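Local coordinates for protein tryptophan synthase alpha-subunit (Pyrococcus furiosus, PDB 1GEQ) that cleaves indole-3-glycerol phosphate to indole and glyceraldehyde 3-phosphate as the alpha subunit of tryptophan synthase, in the last step of tryptophan biosynthesis, at residues A[187-197]-A[209-218]; A[65-76]-A[100-110]. All coordinates share one frame; numbering follows the deposited sequence.

Contact 1 of 2, residues A[187-197]-A[209-218]; sequences KRICRNKVAVG and LLKEGANGVV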
loop_
_atom_site.group_PDB
_atom_site.type_symbol
_atom_site.label_atom_id
_atom_site.label_comp_id
_atom_site.label_asym_id
_atom_site.label_seq_id
_atom_site.Cartn_x
_atom_site.Cartn_y
_atom_site.Cartn_z
ATOM N N LYS A 187 0.418 0.231 18.797
ATOM C CA LYS A 187 0.175 -1.101 19.352
ATOM C C LYS A 187 -0.543 -1.014 20.697
ATOM O O LYS A 187 -1.188 -1.965 21.122
ATOM C CB LYS A 187 1.491 -1.877 19.514
ATOM C CG LYS A 187 2.231 -2.172 18.201
ATOM C CD LYS A 187 1.284 -2.682 17.102
ATOM C CE LYS A 187 0.394 -3.825 17.585
ATOM N NZ LYS A 187 1.032 -5.160 17.577
ATOM N N ARG A 188 -0.452 0.141 21.342
ATOM C CA ARG A 188 -1.091 0.353 22.632
ATOM C C ARG A 188 -2.555 0.747 22.475
ATOM O O ARG A 188 -3.360 0.591 23.389
ATOM C CB ARG A 188 -0.362 1.469 23.382
ATOM C CG ARG A 188 -0.745 1.599 24.835
ATOM C CD ARG A 188 -0.165 2.871 25.431
ATOM N NE ARG A 188 -1.039 4.016 25.210
ATOM C CZ ARG A 188 -0.689 5.124 24.567
ATOM N NH1 ARG A 188 0.532 5.250 24.068
ATOM N NH2 ARG A 188 -1.562 6.115 24.434
ATOM N N ILE A 189 -2.891 1.246 21.296
ATOM C CA ILE A 189 -4.238 1.720 21.028
ATOM C C ILE A 189 -5.092 0.913 20.067
ATOM O O ILE A 189 -6.269 0.681 20.334
ATOM C CB ILE A 189 -4.179 3.170 20.487
ATOM C CG1 ILE A 189 -3.554 4.084 21.536
ATOM C CG2 ILE A 189 -5.579 3.663 20.097
ATOM C CD1 ILE A 189 -3.299 5.501 21.042
ATOM N N CYS A 190 -4.504 0.504 18.947
ATOM C CA CYS A 190 -5.253 -0.197 17.919
ATOM C C CYS A 190 -5.646 -1.645 18.162
ATOM O O CYS A 190 -4.849 -2.445 18.628
ATOM C CB CYS A 190 -4.487 -0.140 16.602
ATOM S SG CYS A 190 -4.036 1.531 16.129
ATOM N N ARG A 191 -6.895 -1.952 17.808
ATOM C CA ARG A 191 -7.409 -3.309 17.906
ATOM C C ARG A 191 -7.120 -3.944 16.537
ATOM O O ARG A 191 -6.912 -5.152 16.431
ATOM C CB ARG A 191 -8.915 -3.285 18.216
ATOM C CG ARG A 191 -9.216 -2.752 19.625
ATOM C CD ARG A 191 -10.700 -2.747 19.967
ATOM N NE ARG A 191 -10.908 -2.674 21.416
ATOM C CZ ARG A 191 -10.975 -1.548 22.127
ATOM N NH1 ARG A 191 -10.853 -0.370 21.529
ATOM N NH2 ARG A 191 -11.144 -1.606 23.443
ATOM N N ASN A 192 -7.094 -3.114 15.492
ATOM C CA ASN A 192 -6.792 -3.585 14.136
ATOM C C ASN A 192 -5.311 -3.915 14.018
ATOM O O ASN A 192 -4.498 -3.431 14.800
ATOM C CB ASN A 192 -7.108 -2.510 13.094
ATOM C CG ASN A 192 -8.563 -2.478 12.707
ATOM O OD1 ASN A 192 -9.314 -1.597 13.133
ATOM N ND2 ASN A 192 -8.975 -3.440 11.899
ATOM N N LYS A 193 -4.962 -4.758 13.050
ATOM C CA LYS A 193 -3.561 -5.083 12.836
ATOM C C LYS A 193 -2.926 -3.813 12.278
ATOM O O LYS A 193 -3.624 -2.957 11.730
ATOM C CB LYS A 193 -3.402 -6.224 11.829
ATOM C CG LYS A 193 -3.908 -7.570 12.351
ATOM C CD LYS A 193 -3.423 -8.707 11.461
ATOM C CE LYS A 193 -3.764 -10.072 12.073
ATOM N NZ LYS A 193 -2.921 -11.157 11.484
ATOM N N VAL A 194 -1.617 -3.696 12.425
ATOM C CA VAL A 194 -0.899 -2.521 11.947
ATOM C C VAL A 194 0.214 -2.937 10.998
ATOM O O VAL A 194 0.915 -3.916 11.247
ATOM C CB VAL A 194 -0.257 -1.735 13.135
ATOM C CG1 VAL A 194 0.626 -0.622 12.612
ATOM C CG2 VAL A 194 -1.345 -1.168 14.034
ATOM N N ALA A 195 0.364 -2.191 9.908
ATOM C CA ALA A 195 1.428 -2.446 8.948
ATOM C C ALA A 195 2.218 -1.138 8.927
ATOM O O ALA A 195 1.635 -0.056 9.103
ATOM C CB ALA A 195 0.842 -2.744 7.559
ATOM N N VAL A 196 3.528 -1.226 8.749
ATOM C CA VAL A 196 4.360 -0.025 8.730
ATOM C C VAL A 196 5.103 0.146 7.405
ATOM O O VAL A 196 5.569 -0.824 6.807
ATOM C CB VAL A 196 5.417 -0.053 9.860
ATOM C CG1 VAL A 196 4.730 -0.115 11.226
ATOM C CG2 VAL A 196 6.347 -1.267 9.671
ATOM N N GLY A 197 5.187 1.398 6.959
ATOM C CA GLY A 197 5.896 1.725 5.731
ATOM C C GLY A 197 6.858 2.813 6.149
ATOM O O GLY A 197 6.569 4.006 6.013
ATOM N N LEU A 209 11.442 -4.146 13.285
ATOM C CA LEU A 209 10.046 -3.733 13.256
ATOM C C LEU A 209 9.087 -4.834 13.709
ATOM O O LEU A 209 8.137 -4.569 14.436
ATOM C CB LEU A 209 9.682 -3.224 11.861
ATOM C CG LEU A 209 10.433 -1.920 11.521
ATOM C CD1 LEU A 209 10.248 -1.573 10.050
ATOM C CD2 LEU A 209 9.927 -0.799 12.411
ATOM N N LEU A 210 9.333 -6.071 13.294
ATOM C CA LEU A 210 8.467 -7.161 13.720
ATOM C C LEU A 210 8.639 -7.363 15.224
ATOM O O LEU A 210 7.668 -7.567 15.941
ATOM C CB LEU A 210 8.816 -8.448 12.954
ATOM C CG LEU A 210 8.392 -8.439 11.476
ATOM C CD1 LEU A 210 8.787 -9.752 10.810
ATOM C CD2 LEU A 210 6.885 -8.225 11.385
ATOM N N LYS A 211 9.878 -7.277 15.699
ATOM C CA LYS A 211 10.151 -7.458 17.119
ATOM C C LYS A 211 9.428 -6.401 17.959
ATOM O O LYS A 211 9.035 -6.663 19.100
ATOM C CB LYS A 211 11.663 -7.402 17.368
ATOM C CG LYS A 211 12.082 -7.801 18.775
ATOM C CD LYS A 211 13.593 -8.040 18.870
ATOM C CE LYS A 211 14.402 -6.799 18.505
ATOM N NZ LYS A 211 15.868 -7.007 18.721
ATOM N N GLU A 212 9.241 -5.213 17.390
ATOM C CA GLU A 212 8.565 -4.123 18.086
ATOM C C GLU A 212 7.044 -4.164 17.971
ATOM O O GLU A 212 6.367 -3.233 18.393
ATOM C CB GLU A 212 9.077 -2.770 17.587
ATOM C CG GLU A 212 10.503 -2.487 17.997
ATOM C CD GLU A 212 10.643 -2.318 19.497
ATOM O OE1 GLU A 212 11.655 -2.787 20.054
ATOM O OE2 GLU A 212 9.739 -1.711 20.112
ATOM N N GLY A 213 6.505 -5.222 17.374
ATOM C CA GLY A 213 5.060 -5.336 17.280
ATOM C C GLY A 213 4.336 -5.107 15.966
ATOM O O GLY A 213 3.117 -5.234 15.925
ATOM N N ALA A 214 5.045 -4.768 14.896
ATOM C CA ALA A 214 4.363 -4.553 13.619
ATOM C C ALA A 214 3.797 -5.887 13.115
ATOM O O ALA A 214 4.521 -6.866 13.026
ATOM C CB ALA A 214 5.347 -3.980 12.580
ATOM N N ASN A 215 2.511 -5.918 12.782
ATOM C CA ASN A 215 1.903 -7.146 12.282
ATOM C C ASN A 215 2.378 -7.389 10.857
ATOM O O ASN A 215 2.512 -8.537 10.421
ATOM C CB ASN A 215 0.379 -7.039 12.302
ATOM C CG ASN A 215 -0.167 -6.741 13.694
ATOM O OD1 ASN A 215 -0.343 -5.582 14.068
ATOM N ND2 ASN A 215 -0.426 -7.788 14.465
ATOM N N GLY A 216 2.661 -6.302 10.143
ATOM C CA GLY A 216 3.121 -6.422 8.769
ATOM C C GLY A 216 4.076 -5.291 8.415
ATOM O O GLY A 216 3.981 -4.198 8.967
ATOM N N VAL A 217 4.998 -5.573 7.501
ATOM C CA VAL A 217 5.978 -4.585 7.069
ATOM C C VAL A 217 5.843 -4.366 5.561
ATOM O O VAL A 217 5.981 -5.302 4.767
ATOM C CB VAL A 217 7.424 -5.045 7.402
ATOM C CG1 VAL A 217 8.440 -3.964 6.985
ATOM C CG2 VAL A 217 7.548 -5.322 8.906
ATOM N N VAL A 218 5.533 -3.134 5.170
ATOM C CA VAL A 218 5.391 -2.804 3.757
ATOM C C VAL A 218 6.783 -2.524 3.186
ATOM O O VAL A 218 7.638 -1.954 3.863
ATOM C CB VAL A 218 4.480 -1.561 3.564
ATOM C CG1 VAL A 218 4.491 -1.108 2.101
ATOM C CG2 VAL A 218 3.055 -1.901 3.980
HETATM O O HOH W 1 -2.966 -4.840 16.263
#
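Val196 is bonded to the neighbouring strand through both its backbone N and its backbone O: the N donates to Gly216 O at 3.0 Å, and the O accepts from Val218 N at 2.8 Å. One step earlier Gly216 N reaches Val194 O at 3.2 Å, which completes a short run of parallel pairing between 194-197 and 216-218.

Two side chains extend the polar bonding beyond the strands. Asn215 OD1 takes Val194 N at 2.8 Å in a fairly straight bond (166° at the hydrogen), the donor lying above the amide's carbonyl plane, while Asn215 ND2 turns to Asp4. Lys187, its chain curled at chi2, chi3 and chi4, brings NZ onto a lone pair of Gly213 O at 2.7 Å. Gly213 has the positive phi of a Schellman motif closing helix 203-211, which suits glycine.

The apolar contacts gather on Val196: the short methyl of Ala214, its CB, lies 4.1 Å from Val196 CG2, and the longer Leu209 reaches from the helix to the same methyl with CD1, at 3.9 Å from Val196 CG2.

The segments belong to the beta-alpha-beta unit of strand 194-197, helix 203-211 and strand 216-219. Strand 159-163 flanks 194-197 on its other edge, and Leu183 of helix 177-189 also packs on Val196.

Contact 2 of 2, residues A[65-76]-A[100-110]; sequences LREAFWIVKEFR and FLAEAKASGVD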
loop_
_atom_site.group_PDB
_atom_site.type_symbol
_atom_site.label_atom_id
_atom_site.label_comp_id
_atom_site.label_asym_id
_atom_site.label_seq_id
_atom_site.Cartn_x
_atom_site.Cartn_y
_atom_site.Cartn_z
ATOM N N LEU A 65 -6.396 4.957 -15.675
ATOM C CA LEU A 65 -7.038 4.516 -14.438
ATOM C C LEU A 65 -7.568 3.092 -14.469
ATOM O O LEU A 65 -7.244 2.289 -13.594
ATOM C CB LEU A 65 -8.193 5.449 -14.068
ATOM C CG LEU A 65 -8.918 5.068 -12.773
ATOM C CD1 LEU A 65 -8.022 5.378 -11.584
ATOM C CD2 LEU A 65 -10.232 5.827 -12.658
ATOM N N ARG A 66 -8.391 2.788 -15.467
ATOM C CA ARG A 66 -8.992 1.468 -15.595
ATOM C C ARG A 66 -7.986 0.334 -15.747
ATOM O O ARG A 66 -8.297 -0.820 -15.444
ATOM C CB ARG A 66 -9.981 1.464 -16.764
ATOM C CG ARG A 66 -11.075 2.519 -16.630
ATOM C CD ARG A 66 -12.476 1.910 -16.562
ATOM N NE ARG A 66 -13.217 2.358 -15.382
ATOM C CZ ARG A 66 -13.486 3.630 -15.093
ATOM N NH1 ARG A 66 -13.079 4.602 -15.901
ATOM N NH2 ARG A 66 -14.158 3.931 -13.991
ATOM N N GLU A 67 -6.779 0.647 -16.207
ATOM C CA GLU A 67 -5.765 -0.389 -16.370
ATOM C C GLU A 67 -5.413 -0.995 -15.020
ATOM O O GLU A 67 -4.942 -2.128 -14.943
ATOM C CB GLU A 67 -4.519 0.184 -17.049
ATOM C CG GLU A 67 -4.694 0.357 -18.549
ATOM C CD GLU A 67 -3.543 1.095 -19.196
ATOM O OE1 GLU A 67 -3.611 1.335 -20.417
ATOM O OE2 GLU A 67 -2.572 1.439 -18.484
ATOM N N ALA A 68 -5.646 -0.238 -13.954
ATOM C CA ALA A 68 -5.366 -0.728 -12.613
ATOM C C ALA A 68 -6.286 -1.910 -12.355
ATOM O O ALA A 68 -5.872 -2.933 -11.818
ATOM C CB ALA A 68 -5.619 0.377 -11.590
ATOM N N PHE A 69 -7.547 -1.763 -12.750
ATOM C CA PHE A 69 -8.524 -2.821 -12.556
ATOM C C PHE A 69 -8.195 -4.038 -13.411
ATOM O O PHE A 69 -8.525 -5.161 -13.048
ATOM C CB PHE A 69 -9.937 -2.314 -12.875
ATOM C CG PHE A 69 -10.394 -1.183 -11.989
ATOM C CD1 PHE A 69 -10.284 -1.278 -10.601
ATOM C CD2 PHE A 69 -10.952 -0.028 -12.538
ATOM C CE1 PHE A 69 -10.724 -0.240 -9.773
ATOM C CE2 PHE A 69 -11.394 1.013 -11.722
ATOM C CZ PHE A 69 -11.281 0.908 -10.335
ATOM N N TRP A 70 -7.538 -3.813 -14.544
ATOM C CA TRP A 70 -7.150 -4.898 -15.442
ATOM C C TRP A 70 -6.079 -5.742 -14.760
ATOM O O TRP A 70 -6.125 -6.968 -14.789
ATOM C CB TRP A 70 -6.589 -4.326 -16.748
ATOM C CG TRP A 70 -6.023 -5.372 -17.677
ATOM C CD1 TRP A 70 -6.700 -6.073 -18.634
ATOM C CD2 TRP A 70 -4.674 -5.853 -17.712
ATOM N NE1 TRP A 70 -5.859 -6.960 -19.262
ATOM C CE2 TRP A 70 -4.604 -6.845 -18.710
ATOM C CE3 TRP A 70 -3.513 -5.540 -16.985
ATOM C CZ2 TRP A 70 -3.422 -7.532 -19.013
ATOM C CZ3 TRP A 70 -2.337 -6.222 -17.282
ATOM C CH2 TRP A 70 -2.301 -7.208 -18.284
ATOM N N ILE A 71 -5.106 -5.061 -14.161
ATOM C CA ILE A 71 -4.010 -5.724 -13.464
ATOM C C ILE A 71 -4.534 -6.655 -12.378
ATOM O O ILE A 71 -4.148 -7.822 -12.312
ATOM C CB ILE A 71 -3.058 -4.679 -12.829
ATOM C CG1 ILE A 71 -2.307 -3.930 -13.936
ATOM C CG2 ILE A 71 -2.081 -5.359 -11.885
ATOM C CD1 ILE A 71 -1.426 -2.796 -13.435
ATOM N N VAL A 72 -5.418 -6.134 -11.534
ATOM C CA VAL A 72 -5.996 -6.916 -10.450
ATOM C C VAL A 72 -6.826 -8.079 -10.982
ATOM O O VAL A 72 -6.744 -9.195 -10.470
ATOM C CB VAL A 72 -6.895 -6.040 -9.545
ATOM C CG1 VAL A 72 -7.614 -6.912 -8.521
ATOM C CG2 VAL A 72 -6.052 -4.985 -8.842
ATOM N N LYS A 73 -7.630 -7.814 -12.004
ATOM C CA LYS A 73 -8.465 -8.854 -12.584
ATOM C C LYS A 73 -7.588 -10.009 -13.055
ATOM O O LYS A 73 -7.840 -11.166 -12.724
ATOM C CB LYS A 73 -9.259 -8.295 -13.760
ATOM C CG LYS A 73 -10.437 -9.151 -14.159
ATOM C CD LYS A 73 -10.910 -8.817 -15.563
ATOM C CE LYS A 73 -9.879 -9.237 -16.601
ATOM N NZ LYS A 73 -9.390 -8.090 -17.413
ATOM N N GLU A 74 -6.551 -9.690 -13.826
ATOM C CA GLU A 74 -5.639 -10.707 -14.335
ATOM C C GLU A 74 -4.917 -11.437 -13.218
ATOM O O GLU A 74 -4.713 -12.649 -13.284
ATOM C CB GLU A 74 -4.615 -10.075 -15.276
ATOM C CG GLU A 74 -5.176 -9.812 -16.652
ATOM C CD GLU A 74 -5.539 -11.102 -17.361
ATOM O OE1 GLU A 74 -6.608 -11.143 -18.002
ATOM O OE2 GLU A 74 -4.754 -12.070 -17.270
ATOM N N PHE A 75 -4.525 -10.695 -12.191
ATOM C CA PHE A 75 -3.834 -11.281 -11.058
ATOM C C PHE A 75 -4.759 -12.258 -10.333
ATOM O O PHE A 75 -4.328 -13.319 -9.885
ATOM C CB PHE A 75 -3.397 -10.177 -10.097
ATOM C CG PHE A 75 -2.667 -10.683 -8.888
ATOM C CD1 PHE A 75 -1.367 -11.165 -8.991
ATOM C CD2 PHE A 75 -3.279 -10.672 -7.644
ATOM C CE1 PHE A 75 -0.689 -11.633 -7.862
ATOM C CE2 PHE A 75 -2.613 -11.135 -6.513
ATOM C CZ PHE A 75 -1.317 -11.614 -6.623
ATOM N N ARG A 76 -6.031 -11.883 -10.224
ATOM C CA ARG A 76 -7.028 -12.703 -9.551
ATOM C C ARG A 76 -7.198 -14.072 -10.198
ATOM O O ARG A 76 -7.674 -15.010 -9.561
ATOM C CB ARG A 76 -8.370 -11.965 -9.501
ATOM C CG ARG A 76 -8.462 -10.966 -8.361
ATOM C CD ARG A 76 -8.459 -11.706 -7.028
ATOM N NE ARG A 76 -8.338 -10.808 -5.885
ATOM C CZ ARG A 76 -7.319 -10.832 -5.031
ATOM N NH1 ARG A 76 -6.336 -11.707 -5.194
ATOM N NH2 ARG A 76 -7.281 -9.985 -4.011
ATOM N N PHE A 100 -16.516 3.974 -8.227
ATOM C CA PHE A 100 -15.147 3.500 -8.075
ATOM C C PHE A 100 -15.068 2.254 -7.208
ATOM O O PHE A 100 -14.571 1.215 -7.645
ATOM C CB PHE A 100 -14.272 4.601 -7.468
ATOM C CG PHE A 100 -12.796 4.326 -7.573
ATOM C CD1 PHE A 100 -12.023 4.978 -8.528
ATOM C CD2 PHE A 100 -12.183 3.401 -6.733
ATOM C CE1 PHE A 100 -10.660 4.713 -8.651
ATOM C CE2 PHE A 100 -10.820 3.126 -6.848
ATOM C CZ PHE A 100 -10.057 3.784 -7.808
ATOM N N LEU A 101 -15.554 2.362 -5.977
ATOM C CA LEU A 101 -15.521 1.240 -5.046
ATOM C C LEU A 101 -16.183 -0.013 -5.620
ATOM O O LEU A 101 -15.693 -1.130 -5.430
ATOM C CB LEU A 101 -16.188 1.642 -3.726
ATOM C CG LEU A 101 -15.499 2.784 -2.968
ATOM C CD1 LEU A 101 -16.205 3.031 -1.642
ATOM C CD2 LEU A 101 -14.038 2.433 -2.733
ATOM N N ALA A 102 -17.287 0.177 -6.336
ATOM C CA ALA A 102 -18.017 -0.937 -6.937
ATOM C C ALA A 102 -17.181 -1.691 -7.973
ATOM O O ALA A 102 -17.082 -2.920 -7.932
ATOM C CB ALA A 102 -19.302 -0.429 -7.582
ATOM N N GLU A 103 -16.592 -0.952 -8.906
ATOM C CA GLU A 103 -15.774 -1.568 -9.943
ATOM C C GLU A 103 -14.519 -2.183 -9.325
ATOM O O GLU A 103 -14.030 -3.212 -9.787
ATOM C CB GLU A 103 -15.395 -0.530 -11.003
ATOM C CG GLU A 103 -14.801 -1.122 -12.280
ATOM C CD GLU A 103 -14.588 -0.075 -13.360
ATOM O OE1 GLU A 103 -14.215 -0.448 -14.496
ATOM O OE2 GLU A 103 -14.791 1.124 -13.074
ATOM N N ALA A 104 -14.004 -1.555 -8.270
ATOM C CA ALA A 104 -12.812 -2.065 -7.598
ATOM C C ALA A 104 -13.128 -3.434 -7.010
ATOM O O ALA A 104 -12.380 -4.399 -7.195
ATOM C CB ALA A 104 -12.378 -1.107 -6.494
ATOM N N LYS A 105 -14.251 -3.506 -6.303
ATOM C CA LYS A 105 -14.701 -4.747 -5.688
ATOM C C LYS A 105 -14.950 -5.789 -6.775
ATOM O O LYS A 105 -14.606 -6.962 -6.618
ATOM C CB LYS A 105 -15.986 -4.485 -4.891
ATOM C CG LYS A 105 -16.584 -5.701 -4.177
ATOM C CD LYS A 105 -15.602 -6.336 -3.207
ATOM C CE LYS A 105 -16.212 -7.538 -2.494
ATOM N NZ LYS A 105 -15.239 -8.233 -1.603
ATOM N N ALA A 106 -15.544 -5.353 -7.880
ATOM C CA ALA A 106 -15.844 -6.243 -8.998
ATOM C C ALA A 106 -14.585 -6.885 -9.573
ATOM O O ALA A 106 -14.605 -8.048 -9.978
ATOM C CB ALA A 106 -16.577 -5.472 -10.096
ATOM N N SER A 107 -13.496 -6.122 -9.603
ATOM C CA SER A 107 -12.225 -6.601 -10.140
ATOM C C SER A 107 -11.498 -7.563 -9.203
ATOM O O SER A 107 -10.630 -8.323 -9.637
ATOM C CB SER A 107 -11.313 -5.413 -10.451
ATOM O OG SER A 107 -11.949 -4.510 -11.337
ATOM N N GLY A 108 -11.840 -7.518 -7.920
ATOM C CA GLY A 108 -11.199 -8.397 -6.958
ATOM C C GLY A 108 -10.396 -7.696 -5.874
ATOM O O GLY A 108 -9.636 -8.339 -5.144
ATOM N N VAL A 109 -10.561 -6.377 -5.767
ATOM C CA VAL A 109 -9.849 -5.588 -4.759
ATOM C C VAL A 109 -10.450 -5.858 -3.375
ATOM O O VAL A 109 -11.665 -5.869 -3.217
ATOM C CB VAL A 109 -9.948 -4.075 -5.057
ATOM C CG1 VAL A 109 -9.367 -3.267 -3.891
ATOM C CG2 VAL A 109 -9.200 -3.756 -6.349
ATOM N N ASP A 110 -9.597 -6.054 -2.374
ATOM C CA ASP A 110 -10.079 -6.335 -1.024
ATOM C C ASP A 110 -10.192 -5.101 -0.133
ATOM O O ASP A 110 -11.166 -4.944 0.609
ATOM C CB ASP A 110 -9.165 -7.360 -0.364
ATOM C CG ASP A 110 -9.031 -8.619 -1.186
ATOM O OD1 ASP A 110 -7.956 -8.833 -1.781
ATOM O OD2 ASP A 110 -10.013 -9.384 -1.246
#
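Phe69 is the knob of this helix pair, set among Phe100, Glu103, Ala104 and Ser107 of the other helix. The edge of its ring points at the face of Phe100 in a T-shaped stack, with centroids 5.5 Å apart and planes at 63°. Glu103 CG lies over one face of the Phe69 ring as a CH-pi contact, and the small Ala104 lets Phe69 CE1 come within 3.8 Å of its CB. Ser107 OG touches Phe69 CB at 3.4 Å, yet its polarity is answered within its own helix, where it donates to Glu103 O. Val72 CG1 carries the packing on to Val109 CG2.

Helices 65-76 and 97-107 lie side by side on the outside of a TIM barrel, their segment axes 26° from parallel, and Leu85 of the intervening strand 83-87 supports Phe69, Phe100 and Val109 from the sheet side.

Toward solvent the contact becomes sparse and ionic. Exposed Arg66, bent at chi2 and chi3, bonds side-on to Glu103 OE2 through NE and NH2 (3.0 Å from NH2), with guanidinium and carboxylate nearly coplanar.

At the far end, Gly108 ends its helix in a Schellman motif; a side chain there would collide with Arg76 CG. Arg76 NE and NH2 both grip Gly108 O, at 2.9 Å from NE, and NH2 forms a salt bridge with Asp110 OD1 at 2.6 Å. A methionine in place of Arg76 would probably leave Gly108 O without these two donors and the Asp110 carboxylate without its cationic mate. Arg76 NH1 turns instead to the carbonyls of Ser79 and Thr81.

Contact 2 comes first along the chain and is complete before contact 1 begins. Their centres are 27 Å apart on opposite sides of the chain's centre, and their nearest atoms remain about 12 Å apart, so they do not touch. Both belong to the same eight-stranded parallel barrel but act in different layers: contact 1 pairs the seventh and eighth strands, whereas contact 2 packs helices outside the third strand, 83-87, and leads into the fourth, 111-114. The two thus sample strand pairing within the barrel wall and helix packing outside it. The side chain of Val218 in contact 1 is about 4 Å from that of the proton acceptor Glu36, and the side chain of Val109 in contact 2 is about 10 Å from that of Glu36.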